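Myosin-2 (Saccharomyces cerevisiae, PDB 6IXO) carries organelles and other cargo along actin cables as a class V myosin motor, binding their receptors through the globular tail domain modelled here. Local coordinates at residues Lys297-Ile303 with Ser332-Ile338; Cys241-Leu245 with His285-Thr289; Ala177-Ser183 with Leu260-Val264. All coordinates share one frame. Numbering follows the deposited sequence.

Contact 1. Residues Lys297-Ile303 with Ser332-Ile338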
ATOM      1  N   LYS A 297     -25.679 -18.317 -24.629  1.00 39.67           N
ATOM      2  CA  LYS A 297     -25.278 -17.431 -25.709  1.00 36.57           C
ATOM      3  C   LYS A 297     -25.865 -17.950 -27.030  1.00 47.89           C
ATOM      4  O   LYS A 297     -25.124 -18.131 -27.989  1.00 47.09           O
ATOM      5  CB  LYS A 297     -23.746 -17.367 -25.785  1.00 34.88           C
ATOM      6  CG  LYS A 297     -23.102 -16.619 -24.584  1.00 36.52           C
ATOM      7  CD  LYS A 297     -21.591 -16.812 -24.476  1.00 37.79           C
ATOM      8  CE  LYS A 297     -21.240 -18.247 -24.087  1.00 41.90           C
ATOM      9  NZ  LYS A 297     -21.396 -18.437 -22.610  1.00 33.55           N
ATOM     10  N   TYR A 298     -27.179 -18.182 -27.085  1.00 44.68           N
ATOM     11  CA  TYR A 298     -27.761 -18.852 -28.253  1.00 49.82           C
ATOM     12  C   TYR A 298     -28.807 -18.046 -29.015  1.00 53.96           C
ATOM     13  O   TYR A 298     -28.989 -18.249 -30.207  1.00 52.83           O
ATOM     14  CB  TYR A 298     -28.338 -20.195 -27.816  1.00 60.83           C
ATOM     15  CG  TYR A 298     -27.234 -21.159 -27.431  1.00 72.91           C
ATOM     16  CD1 TYR A 298     -26.056 -21.236 -28.180  1.00 74.23           C
ATOM     17  CD2 TYR A 298     -27.337 -21.956 -26.303  1.00 79.35           C
ATOM     18  CE1 TYR A 298     -25.030 -22.106 -27.820  1.00 70.56           C
ATOM     19  CE2 TYR A 298     -26.310 -22.808 -25.934  1.00 75.42           C
ATOM     20  CZ  TYR A 298     -25.174 -22.890 -26.695  1.00 70.57           C
ATOM     21  OH  TYR A 298     -24.188 -23.762 -26.310  1.00 69.03           O
ATOM     22  N   THR A 299     -29.487 -17.127 -28.340  1.00 55.63           N
ATOM     23  CA  THR A 299     -30.475 -16.293 -29.006  1.00 56.23           C
ATOM     24  C   THR A 299     -30.080 -14.814 -28.968  1.00 60.18           C
ATOM     25  O   THR A 299     -29.263 -14.387 -28.133  1.00 49.99           O
ATOM     26  CB  THR A 299     -31.856 -16.435 -28.362  1.00 61.13           C
ATOM     27  OG1 THR A 299     -31.870 -15.722 -27.116  1.00 62.55           O
ATOM     28  CG2 THR A 299     -32.196 -17.910 -28.120  1.00 53.83           C
ATOM     29  N   ILE A 300     -30.660 -14.048 -29.881  1.00 59.83           N
ATOM     30  CA  ILE A 300     -30.525 -12.598 -29.874  1.00 63.81           C
ATOM     31  C   ILE A 300     -30.794 -12.009 -28.491  1.00 65.18           C
ATOM     32  O   ILE A 300     -29.998 -11.220 -27.953  1.00 63.94           O
ATOM     33  CB  ILE A 300     -31.491 -11.964 -30.893  1.00 66.81           C
ATOM     34  CG1 ILE A 300     -31.054 -12.309 -32.319  1.00 65.65           C
ATOM     35  CG2 ILE A 300     -31.587 -10.453 -30.682  1.00 70.18           C
ATOM     36  CD1 ILE A 300     -29.644 -11.875 -32.649  1.00 57.18           C
ATOM     37  N   GLU A 301     -31.909 -12.412 -27.897  1.00 66.03           N
ATOM     38  CA  GLU A 301     -32.249 -11.913 -26.573  1.00 67.34           C
ATOM     39  C   GLU A 301     -31.191 -12.271 -25.527  1.00 62.88           C
ATOM     40  O   GLU A 301     -30.914 -11.473 -24.613  1.00 55.41           O
ATOM     41  CB  GLU A 301     -33.605 -12.443 -26.134  1.00 73.82           C
ATOM     42  CG  GLU A 301     -34.129 -11.707 -24.925  1.00 82.17           C
ATOM     43  CD  GLU A 301     -35.326 -12.384 -24.319  1.00 92.85           C
ATOM     44  OE1 GLU A 301     -35.784 -13.397 -24.892  1.00 97.46           O
ATOM     45  OE2 GLU A 301     -35.804 -11.906 -23.270  1.00 96.55           O
ATOM     46  N   ASP A 302     -30.610 -13.465 -25.651  1.00 46.54           N
ATOM     47  CA  ASP A 302     -29.497 -13.863 -24.786  1.00 51.00           C
ATOM     48  C   ASP A 302     -28.396 -12.815 -24.835  1.00 53.62           C
ATOM     49  O   ASP A 302     -27.789 -12.447 -23.810  1.00 50.12           O
ATOM     50  CB  ASP A 302     -28.913 -15.217 -25.212  1.00 51.96           C
ATOM     51  CG  ASP A 302     -29.766 -16.406 -24.783  1.00 55.39           C
ATOM     52  OD1 ASP A 302     -30.650 -16.256 -23.913  1.00 57.99           O
ATOM     53  OD2 ASP A 302     -29.521 -17.509 -25.315  1.00 50.04           O
ATOM     54  N   ILE A 303     -28.121 -12.352 -26.044  1.00 53.48           N
ATOM     55  CA  ILE A 303     -27.039 -11.398 -26.221  1.00 54.38           C
ATOM     56  C   ILE A 303     -27.459 -10.036 -25.667  1.00 55.75           C
ATOM     57  O   ILE A 303     -26.657  -9.370 -25.030  1.00 55.03           O
ATOM     58  CB  ILE A 303     -26.609 -11.315 -27.705  1.00 59.02           C
ATOM     59  CG1 ILE A 303     -26.018 -12.665 -28.150  1.00 44.00           C
ATOM     60  CG2 ILE A 303     -25.589 -10.224 -27.912  1.00 55.59           C
ATOM     61  CD1 ILE A 303     -24.842 -13.163 -27.258  1.00 43.59           C
ATOM     62  N   SER A 332     -23.900 -27.126 -27.635  1.00 35.01           N
ATOM     63  CA  SER A 332     -24.307 -26.550 -28.929  1.00 37.18           C
ATOM     64  C   SER A 332     -23.357 -25.435 -29.342  1.00 38.37           C
ATOM     65  O   SER A 332     -22.979 -24.608 -28.516  1.00 36.25           O
ATOM     66  CB  SER A 332     -25.726 -26.004 -28.864  1.00 41.09           C
ATOM     67  OG  SER A 332     -26.627 -27.036 -28.499  1.00 50.37           O
ATOM     68  N   PRO A 333     -22.968 -25.383 -30.631  1.00 39.30           N
ATOM     69  CA  PRO A 333     -22.104 -24.269 -31.074  1.00 42.78           C
ATOM     70  C   PRO A 333     -22.826 -22.931 -30.944  1.00 40.26           C
ATOM     71  O   PRO A 333     -24.053 -22.902 -31.020  1.00 43.56           O
ATOM     72  CB  PRO A 333     -21.849 -24.583 -32.571  1.00 45.23           C
ATOM     73  CG  PRO A 333     -22.344 -25.901 -32.793  1.00 47.50           C
ATOM     74  CD  PRO A 333     -23.413 -26.207 -31.765  1.00 45.77           C
ATOM     75  N   ILE A 334     -22.098 -21.839 -30.761  1.00 43.37           N
ATOM     76  CA  ILE A 334     -22.710 -20.513 -30.838  1.00 46.65           C
ATOM     77  C   ILE A 334     -23.140 -20.236 -32.285  1.00 50.61           C
ATOM     78  O   ILE A 334     -22.291 -20.223 -33.162  1.00 48.83           O
ATOM     79  CB  ILE A 334     -21.746 -19.428 -30.372  1.00 47.46           C
ATOM     80  CG1 ILE A 334     -21.418 -19.659 -28.893  1.00 47.75           C
ATOM     81  CG2 ILE A 334     -22.383 -18.050 -30.518  1.00 49.42           C
ATOM     82  CD1 ILE A 334     -20.360 -18.745 -28.341  1.00 48.31           C
ATOM     83  N   PRO A 335     -24.443 -20.002 -32.527  1.00 51.66           N
ATOM     84  CA  PRO A 335     -24.921 -19.876 -33.913  1.00 58.61           C
ATOM     85  C   PRO A 335     -24.312 -18.694 -34.655  1.00 57.14           C
ATOM     86  O   PRO A 335     -23.959 -17.690 -34.032  1.00 52.69           O
ATOM     87  CB  PRO A 335     -26.439 -19.681 -33.760  1.00 58.46           C
ATOM     88  CG  PRO A 335     -26.762 -20.201 -32.408  1.00 57.34           C
ATOM     89  CD  PRO A 335     -25.550 -19.893 -31.561  1.00 49.79           C
ATOM     90  N   GLN A 336     -24.228 -18.813 -35.983  1.00 58.73           N
ATOM     91  CA  GLN A 336     -23.622 -17.778 -36.809  1.00 63.65           C
ATOM     92  C   GLN A 336     -24.408 -16.493 -36.673  1.00 64.18           C
ATOM     93  O   GLN A 336     -23.826 -15.407 -36.575  1.00 60.00           O
ATOM     94  CB  GLN A 336     -23.556 -18.221 -38.273  1.00 69.82           C
ATOM     95  CG  GLN A 336     -22.667 -19.429 -38.454  1.00 74.47           C
ATOM     96  CD  GLN A 336     -21.280 -19.171 -37.894  1.00 75.33           C
ATOM     97  OE1 GLN A 336     -20.594 -18.266 -38.347  1.00 76.90           O
ATOM     98  NE2 GLN A 336     -20.875 -19.945 -36.888  1.00 76.07           N
ATOM     99  N   GLU A 337     -25.731 -16.647 -36.659  1.00 64.19           N
ATOM    100  CA  GLU A 337     -26.676 -15.564 -36.417  1.00 68.45           C
ATOM    101  C   GLU A 337     -26.251 -14.706 -35.201  1.00 68.43           C
ATOM    102  O   GLU A 337     -26.319 -13.476 -35.225  1.00 66.12           O
ATOM    103  CB  GLU A 337     -28.078 -16.143 -36.199  1.00 73.88           C
ATOM    104  CG  GLU A 337     -28.487 -17.257 -37.207  1.00107.48           C
ATOM    105  CD  GLU A 337     -28.182 -18.694 -36.735  1.00 99.56           C
ATOM    106  OE1 GLU A 337     -27.344 -19.383 -37.369  1.00 92.91           O
ATOM    107  OE2 GLU A 337     -28.805 -19.146 -35.747  1.00 99.14           O
ATOM    108  N   ILE A 338     -25.792 -15.357 -34.143  1.00 64.23           N
ATOM    109  CA  ILE A 338     -25.437 -14.616 -32.941  1.00 61.66           C
ATOM    110  C   ILE A 338     -24.065 -13.945 -33.127  1.00 60.87           C
ATOM    111  O   ILE A 338     -23.881 -12.793 -32.725  1.00 61.41           O
ATOM    112  CB  ILE A 338     -25.481 -15.530 -31.691  1.00 58.15           C
ATOM    113  CG1 ILE A 338     -26.844 -15.420 -30.981  1.00 60.11           C
ATOM    114  CG2 ILE A 338     -24.395 -15.137 -30.672  1.00 50.67           C
ATOM    115  CD1 ILE A 338     -28.092 -15.513 -31.842  1.00 61.92           C
TER
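Both segments are loops that run into the first turn of a helix: 297-303 enters helix 300-309 and 332-338 enters helix 336-350. Their backbones come closest at two points, with CA of Y298 5.9 Å from CA of I334 and CA of I300 6.3 Å from CA of I338. T299 and D302 close the start of the first helix as a capping box. D302 N donates to T299 OG1 (3.0 Å), and D302 OD2 takes the amide N of T299 and that of Y298, each at 3.0 Å. P335 holds the N-cap position of the other helix. From this fixed turn the Y298 ring reaches along the partner loop, and its OH donates to S332 O at 2.7 Å, the one hydrogen bond between the segments. P335 lies at the ring's edge, CD to Y298 CD1 3.7 Å. I338 fills the other half of the contact: its CD1 is 3.3 Å from Y298 O and 4.0 Å from I300 CD1, while its CG2 packs 3.9 Å from I303 CG1. K297 O, 3.7 Å from I334 CG2, is buried without a polar partner. Far from the centre of this all-helical tail domain, the contact pins the starts of two helices together. I300 and I303 continue the packing onto Y341 of helix 336-350, and K297 NZ, hydrogen-bonded to V295 O and L292 O, makes a cation-pi contact with Y325.

Contact 2. Residues Cys241-Leu245 with His285-Thr289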
ATOM      1  N   CYS A 241      -5.412  -9.436 -14.971  1.00 24.12           N
ATOM      2  CA  CYS A 241      -5.997 -10.789 -15.247  1.00 24.16           C
ATOM      3  C   CYS A 241      -6.972 -10.767 -16.428  1.00 27.43           C
ATOM      4  O   CYS A 241      -6.996 -11.706 -17.255  1.00 25.74           O
ATOM      5  CB  CYS A 241      -6.718 -11.341 -14.009  1.00 22.79           C
ATOM      6  SG  CYS A 241      -5.499 -11.709 -12.702  1.00 26.04           S
ATOM      7  N   PHE A 242      -7.794  -9.726 -16.505  1.00 24.57           N
ATOM      8  CA  PHE A 242      -8.694  -9.576 -17.650  1.00 28.44           C
ATOM      9  C   PHE A 242      -7.906  -9.586 -18.974  1.00 27.72           C
ATOM     10  O   PHE A 242      -8.276 -10.265 -19.953  1.00 27.53           O
ATOM     11  CB  PHE A 242      -9.506  -8.272 -17.552  1.00 22.77           C
ATOM     12  CG  PHE A 242     -10.417  -8.055 -18.744  1.00 26.50           C
ATOM     13  CD1 PHE A 242     -11.677  -8.661 -18.792  1.00 27.68           C
ATOM     14  CD2 PHE A 242      -9.987  -7.289 -19.849  1.00 27.79           C
ATOM     15  CE1 PHE A 242     -12.539  -8.489 -19.917  1.00 28.91           C
ATOM     16  CE2 PHE A 242     -10.838  -7.110 -20.996  1.00 29.39           C
ATOM     17  CZ  PHE A 242     -12.119  -7.722 -21.014  1.00 27.35           C
ATOM     18  N   ASN A 243      -6.830  -8.811 -19.004  1.00 27.27           N
ATOM     19  CA  ASN A 243      -6.047  -8.676 -20.209  1.00 24.52           C
ATOM     20  C   ASN A 243      -5.487 -10.030 -20.607  1.00 30.97           C
ATOM     21  O   ASN A 243      -5.437 -10.347 -21.779  1.00 30.66           O
ATOM     22  CB  ASN A 243      -4.920  -7.661 -20.028  1.00 24.61           C
ATOM     23  CG  ASN A 243      -5.443  -6.215 -19.901  1.00 30.30           C
ATOM     24  OD1 ASN A 243      -6.612  -5.931 -20.201  1.00 26.30           O
ATOM     25  ND2 ASN A 243      -4.559  -5.298 -19.512  1.00 25.45           N
ATOM     26  N   GLU A 244      -5.079 -10.840 -19.642  1.00 26.89           N
ATOM     27  CA  GLU A 244      -4.570 -12.174 -19.996  1.00 29.76           C
ATOM     28  C   GLU A 244      -5.696 -13.027 -20.530  1.00 31.89           C
ATOM     29  O   GLU A 244      -5.529 -13.764 -21.525  1.00 30.72           O
ATOM     30  CB  GLU A 244      -3.925 -12.869 -18.792  1.00 30.78           C
ATOM     31  CG  GLU A 244      -2.578 -12.215 -18.368  1.00 28.29           C
ATOM     32  CD  GLU A 244      -1.509 -12.355 -19.436  1.00 39.50           C
ATOM     33  OE1 GLU A 244      -1.486 -13.382 -20.171  1.00 35.73           O
ATOM     34  OE2 GLU A 244      -0.686 -11.427 -19.562  1.00 40.60           O
ATOM     35  N   LEU A 245      -6.842 -12.959 -19.860  1.00 26.17           N
ATOM     36  CA  LEU A 245      -7.960 -13.767 -20.280  1.00 26.37           C
ATOM     37  C   LEU A 245      -8.384 -13.430 -21.698  1.00 26.25           C
ATOM     38  O   LEU A 245      -8.660 -14.310 -22.506  1.00 24.86           O
ATOM     39  CB  LEU A 245      -9.143 -13.571 -19.325  1.00 25.60           C
ATOM     40  CG  LEU A 245      -9.032 -14.330 -18.028  1.00 26.71           C
ATOM     41  CD1 LEU A 245      -9.987 -13.669 -16.955  1.00 27.71           C
ATOM     42  CD2 LEU A 245      -9.441 -15.787 -18.253  1.00 28.04           C
ATOM     43  N   HIS A 285     -14.599  -6.547 -14.050  1.00 27.82           N
ATOM     44  CA  HIS A 285     -14.312  -7.103 -15.369  1.00 28.77           C
ATOM     45  C   HIS A 285     -14.134  -8.580 -15.289  1.00 31.25           C
ATOM     46  O   HIS A 285     -14.529  -9.291 -16.218  1.00 27.21           O
ATOM     47  CB  HIS A 285     -13.062  -6.464 -15.998  1.00 31.27           C
ATOM     48  CG  HIS A 285     -13.191  -4.984 -16.179  1.00 32.53           C
ATOM     49  ND1 HIS A 285     -12.672  -4.069 -15.277  1.00 36.93           N
ATOM     50  CD2 HIS A 285     -13.824  -4.256 -17.131  1.00 34.59           C
ATOM     51  CE1 HIS A 285     -12.953  -2.843 -15.680  1.00 40.04           C
ATOM     52  NE2 HIS A 285     -13.648  -2.924 -16.805  1.00 38.70           N
ATOM     53  N   LEU A 286     -13.476  -9.043 -14.232  1.00 22.88           N
ATOM     54  CA  LEU A 286     -13.344 -10.502 -14.002  1.00 27.67           C
ATOM     55  C   LEU A 286     -14.698 -11.134 -13.685  1.00 30.73           C
ATOM     56  O   LEU A 286     -15.074 -12.211 -14.214  1.00 28.22           O
ATOM     57  CB  LEU A 286     -12.380 -10.782 -12.842  1.00 26.28           C
ATOM     58  CG  LEU A 286     -10.940 -10.421 -13.163  1.00 26.27           C
ATOM     59  CD1 LEU A 286     -10.102 -10.644 -11.917  1.00 23.07           C
ATOM     60  CD2 LEU A 286     -10.471 -11.364 -14.325  1.00 25.19           C
ATOM     61  N   ILE A 287     -15.460 -10.474 -12.826  1.00 26.37           N
ATOM     62  CA  ILE A 287     -16.775 -11.054 -12.468  1.00 27.36           C
ATOM     63  C   ILE A 287     -17.651 -11.174 -13.749  1.00 33.66           C
ATOM     64  O   ILE A 287     -18.301 -12.211 -14.027  1.00 30.25           O
ATOM     65  CB  ILE A 287     -17.474 -10.192 -11.389  1.00 29.05           C
ATOM     66  CG1 ILE A 287     -16.727 -10.338 -10.051  1.00 31.78           C
ATOM     67  CG2 ILE A 287     -19.024 -10.509 -11.283  1.00 29.72           C
ATOM     68  CD1 ILE A 287     -17.155  -9.283  -8.960  1.00 32.84           C
ATOM     69  N   GLN A 288     -17.678 -10.109 -14.534  1.00 29.47           N
ATOM     70  CA  GLN A 288     -18.560 -10.112 -15.707  1.00 32.04           C
ATOM     71  C   GLN A 288     -18.037 -11.086 -16.776  1.00 31.33           C
ATOM     72  O   GLN A 288     -18.806 -11.655 -17.532  1.00 30.83           O
ATOM     73  CB  GLN A 288     -18.689  -8.695 -16.260  1.00 33.64           C
ATOM     74  CG  GLN A 288     -19.628  -7.810 -15.412  1.00 36.81           C
ATOM     75  CD  GLN A 288     -19.569  -6.340 -15.816  1.00 39.91           C
ATOM     76  OE1 GLN A 288     -19.356  -6.021 -16.986  1.00 40.02           O
ATOM     77  NE2 GLN A 288     -19.744  -5.433 -14.833  1.00 34.76           N
ATOM     78  N   THR A 289     -16.723 -11.257 -16.852  1.00 31.00           N
ATOM     79  CA  THR A 289     -16.185 -12.260 -17.784  1.00 28.30           C
ATOM     80  C   THR A 289     -16.619 -13.671 -17.399  1.00 27.94           C
ATOM     81  O   THR A 289     -17.071 -14.474 -18.263  1.00 27.46           O
ATOM     82  CB  THR A 289     -14.664 -12.166 -17.841  1.00 30.18           C
ATOM     83  OG1 THR A 289     -14.348 -10.897 -18.401  1.00 28.53           O
ATOM     84  CG2 THR A 289     -14.029 -13.286 -18.729  1.00 24.76           C
TER
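H285, near the start of helix 284-294, turns the edge of its imidazole toward the face of the F242 ring: an edge-to-face pair with centroids 5.8 Å apart and planes at 57°. H285 CB also lies 3.8 Å from F242 CD1, while ND1 is hydrogen-bonded to D238, one turn before F242 on helix 223-247. L286 comes next, its CA 6.0 Å from that of F242. L286 CD2 touches both C241 CB (3.8 Å) and L245 CD1 (3.5 Å). I287 and Q288 face elsewhere, so T289 is next to meet the partner helix. T289 OG1 donates back to H285 O (2.7 Å) and lies at the edge of the F242 ring, 3.4 Å from F242 CE1. The axes of the two short segments approach to 10.1 Å, with 37° between their N-to-C directions, in a buried helix-helix contact within the DIL domain of the cargo-binding tail. No hydrogen bond joins the segments; apolar and aromatic packing holds them, and the threonine hydroxyl is satisfied within its own helix.

Contact 3. Residues Ala177-Ser183 with Leu260-Val264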
ATOM      1  N   ALA A 177      -2.726 -17.468 -10.278  1.00 30.15           N
ATOM      2  CA  ALA A 177      -3.744 -17.856  -9.293  1.00 30.29           C
ATOM      3  C   ALA A 177      -5.174 -17.671  -9.821  1.00 27.93           C
ATOM      4  O   ALA A 177      -6.027 -18.549  -9.662  1.00 31.73           O
ATOM      5  CB  ALA A 177      -3.545 -17.033  -8.015  1.00 27.36           C
ATOM      6  N   VAL A 178      -5.451 -16.519 -10.423  1.00 26.97           N
ATOM      7  CA  VAL A 178      -6.812 -16.210 -10.875  1.00 29.37           C
ATOM      8  C   VAL A 178      -7.145 -16.896 -12.202  1.00 30.82           C
ATOM      9  O   VAL A 178      -8.186 -17.515 -12.339  1.00 33.30           O
ATOM     10  CB  VAL A 178      -7.003 -14.688 -11.004  1.00 27.26           C
ATOM     11  CG1 VAL A 178      -8.335 -14.326 -11.643  1.00 29.42           C
ATOM     12  CG2 VAL A 178      -6.868 -14.003  -9.595  1.00 24.80           C
ATOM     13  N   VAL A 179      -6.233 -16.772 -13.173  1.00 27.42           N
ATOM     14  CA  VAL A 179      -6.526 -17.154 -14.562  1.00 28.20           C
ATOM     15  C   VAL A 179      -6.214 -18.612 -14.851  1.00 29.82           C
ATOM     16  O   VAL A 179      -6.954 -19.295 -15.546  1.00 34.64           O
ATOM     17  CB  VAL A 179      -5.741 -16.227 -15.536  1.00 34.19           C
ATOM     18  CG1 VAL A 179      -5.984 -16.621 -16.984  1.00 30.83           C
ATOM     19  CG2 VAL A 179      -6.191 -14.771 -15.332  1.00 29.40           C
ATOM     20  N   ILE A 180      -5.107 -19.094 -14.325  1.00 34.26           N
ATOM     21  CA  ILE A 180      -4.588 -20.398 -14.728  1.00 30.58           C
ATOM     22  C   ILE A 180      -4.881 -21.515 -13.712  1.00 36.63           C
ATOM     23  O   ILE A 180      -5.288 -22.597 -14.110  1.00 36.91           O
ATOM     24  CB  ILE A 180      -3.033 -20.339 -14.950  1.00 35.39           C
ATOM     25  CG1 ILE A 180      -2.678 -19.307 -16.022  1.00 35.71           C
ATOM     26  CG2 ILE A 180      -2.480 -21.738 -15.323  1.00 44.97           C
ATOM     27  CD1 ILE A 180      -3.182 -19.695 -17.436  1.00 47.97           C
ATOM     28  N   SER A 181      -4.625 -21.278 -12.417  1.00 37.64           N
ATOM     29  CA  SER A 181      -4.761 -22.352 -11.405  1.00 37.13           C
ATOM     30  C   SER A 181      -6.202 -22.852 -11.330  1.00 46.88           C
ATOM     31  O   SER A 181      -7.156 -22.077 -11.415  1.00 38.69           O
ATOM     32  CB  SER A 181      -4.329 -21.908  -9.996  1.00 38.45           C
ATOM     33  OG  SER A 181      -5.360 -21.166  -9.360  1.00 43.63           O
ATOM     34  N   GLU A 182      -6.349 -24.161 -11.177  1.00 51.50           N
ATOM     35  CA  GLU A 182      -7.672 -24.745 -11.162  1.00 50.24           C
ATOM     36  C   GLU A 182      -8.196 -24.814  -9.757  1.00 50.07           C
ATOM     37  O   GLU A 182      -7.653 -25.513  -8.907  1.00 49.61           O
ATOM     38  CB  GLU A 182      -7.655 -26.131 -11.807  1.00 45.07           C
ATOM     39  CG  GLU A 182      -7.402 -26.067 -13.296  1.00 47.82           C
ATOM     40  CD  GLU A 182      -7.573 -27.409 -13.965  1.00 61.43           C
ATOM     41  OE1 GLU A 182      -6.749 -28.311 -13.698  1.00 66.64           O
ATOM     42  OE2 GLU A 182      -8.554 -27.573 -14.726  1.00 67.21           O
ATOM     43  N   SER A 183      -9.250 -24.056  -9.503  1.00 54.69           N
ATOM     44  CA  SER A 183     -10.076 -24.272  -8.320  1.00 57.67           C
ATOM     45  C   SER A 183     -10.646 -25.689  -8.328  1.00 54.83           C
ATOM     46  O   SER A 183     -10.906 -26.271  -7.289  1.00 60.03           O
ATOM     47  CB  SER A 183     -11.198 -23.242  -8.278  1.00 60.53           C
ATOM     48  OG  SER A 183     -11.452 -22.737  -9.584  1.00 55.23           O
ATOM     49  N   LEU A 260     -13.115 -19.752 -12.975  1.00 27.15           N
ATOM     50  CA  LEU A 260     -12.866 -18.328 -12.780  1.00 26.30           C
ATOM     51  C   LEU A 260     -13.847 -17.742 -11.744  1.00 28.52           C
ATOM     52  O   LEU A 260     -13.458 -16.924 -10.876  1.00 28.16           O
ATOM     53  CB  LEU A 260     -12.954 -17.564 -14.105  1.00 28.54           C
ATOM     54  CG  LEU A 260     -12.734 -16.040 -14.082  1.00 30.82           C
ATOM     55  CD1 LEU A 260     -11.253 -15.706 -13.629  1.00 24.65           C
ATOM     56  CD2 LEU A 260     -12.977 -15.415 -15.490  1.00 25.96           C
ATOM     57  N   ASN A 261     -15.116 -18.123 -11.851  1.00 27.60           N
ATOM     58  CA  ASN A 261     -16.136 -17.696 -10.890  1.00 27.55           C
ATOM     59  C   ASN A 261     -15.667 -18.046  -9.482  1.00 30.99           C
ATOM     60  O   ASN A 261     -15.671 -17.184  -8.599  1.00 29.37           O
ATOM     61  CB  ASN A 261     -17.502 -18.351 -11.214  1.00 29.49           C
ATOM     62  CG  ASN A 261     -18.522 -18.189 -10.078  1.00 40.76           C
ATOM     63  OD1 ASN A 261     -18.528 -17.206  -9.384  1.00 36.34           O
ATOM     64  ND2 ASN A 261     -19.359 -19.184  -9.885  1.00 45.33           N
ATOM     65  N   TYR A 262     -15.227 -19.287  -9.275  1.00 28.12           N
ATOM     66  CA  TYR A 262     -14.857 -19.715  -7.913  1.00 29.24           C
ATOM     67  C   TYR A 262     -13.619 -18.935  -7.442  1.00 33.95           C
ATOM     68  O   TYR A 262     -13.543 -18.523  -6.279  1.00 34.88           O
ATOM     69  CB  TYR A 262     -14.571 -21.216  -7.852  1.00 31.58           C
ATOM     70  CG  TYR A 262     -15.788 -22.101  -8.028  1.00 30.56           C
ATOM     71  CD1 TYR A 262     -17.068 -21.568  -8.003  1.00 27.68           C
ATOM     72  CD2 TYR A 262     -15.646 -23.479  -8.231  1.00 36.34           C
ATOM     73  CE1 TYR A 262     -18.199 -22.410  -8.158  1.00 30.61           C
ATOM     74  CE2 TYR A 262     -16.742 -24.309  -8.407  1.00 37.64           C
ATOM     75  CZ  TYR A 262     -18.027 -23.782  -8.367  1.00 30.73           C
ATOM     76  OH  TYR A 262     -19.127 -24.634  -8.501  1.00 33.28           O
ATOM     77  N   ASN A 263     -12.651 -18.737  -8.332  1.00 28.86           N
ATOM     78  CA  ASN A 263     -11.466 -17.942  -7.935  1.00 28.51           C
ATOM     79  C   ASN A 263     -11.804 -16.514  -7.523  1.00 30.52           C
ATOM     80  O   ASN A 263     -11.409 -16.010  -6.429  1.00 29.78           O
ATOM     81  CB  ASN A 263     -10.469 -17.929  -9.095  1.00 32.48           C
ATOM     82  CG  ASN A 263      -9.795 -19.264  -9.296  1.00 31.95           C
ATOM     83  OD1 ASN A 263      -9.906 -20.157  -8.438  1.00 36.40           O
ATOM     84  ND2 ASN A 263      -9.054 -19.419 -10.439  1.00 28.73           N
ATOM     85  N   VAL A 264     -12.532 -15.829  -8.386  1.00 26.31           N
ATOM     86  CA  VAL A 264     -12.910 -14.441  -8.158  1.00 28.73           C
ATOM     87  C   VAL A 264     -13.867 -14.243  -6.979  1.00 34.51           C
ATOM     88  O   VAL A 264     -13.746 -13.275  -6.190  1.00 36.40           O
ATOM     89  CB  VAL A 264     -13.556 -13.852  -9.445  1.00 32.96           C
ATOM     90  CG1 VAL A 264     -13.909 -12.401  -9.272  1.00 37.12           C
ATOM     91  CG2 VAL A 264     -12.563 -13.976 -10.581  1.00 36.01           C
TER
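N263 lays its amide against the end of helix 134-180, where ND2 donates to V178 O at 2.8 Å and, more weakly, to S181 O at 3.4 Å. A177 O is also near, 3.2 Å from N263 ND2, but the angle is too poor for a bond. The carbonyls cluster there because the helix is finishing: a wider pi-type turn spans 177-180, and S181 is the first residue to leave helical geometry. S181 OG donates back to A177 O at 2.7 Å, so the last turn is tied off partly by its own serine and partly by an asparagine from helix 254-273. A side chain of one helix thus binds carbonyls at the end of another, within the helical bundle of the myosin V cargo-binding tail. Next to this polar patch, V178 CG1 packs against L260 CD1 (3.8 Å) and, more loosely, V264 CG2 (4.4 Å). M202 of helix 202-218 covers both V178 and N263, and C241 of helix 223-247 adds to the apolar side by touching V178. Past the helix end, the chain comes back over helix 254-273 at S183, whose OG lies 3.9 Å from Y262 CB and is hydrogen-bonded to Q259 O.

From the N terminus, contact 3 opens first, at the end of helix 134-180, and closes 77 residues later on helix 254-273. Contact 2 opens within that loop, on helix 223-247, but closes beyond it on helix 284-294, so the two cross. They also touch, their centres 11 Å apart: C241 meets V178 and V179, L245 meets L260, and I287 meets V264, joining four helices in one apolar core. Contact 1 follows in series. The chain passes from helix 284-294 into helix 300-309, and a loop of 28 residues, through helix 315-323, closes on helix 336-350. Its centre lies 21 Å from that of contact 2, without touching, farther out from the middle of the chain.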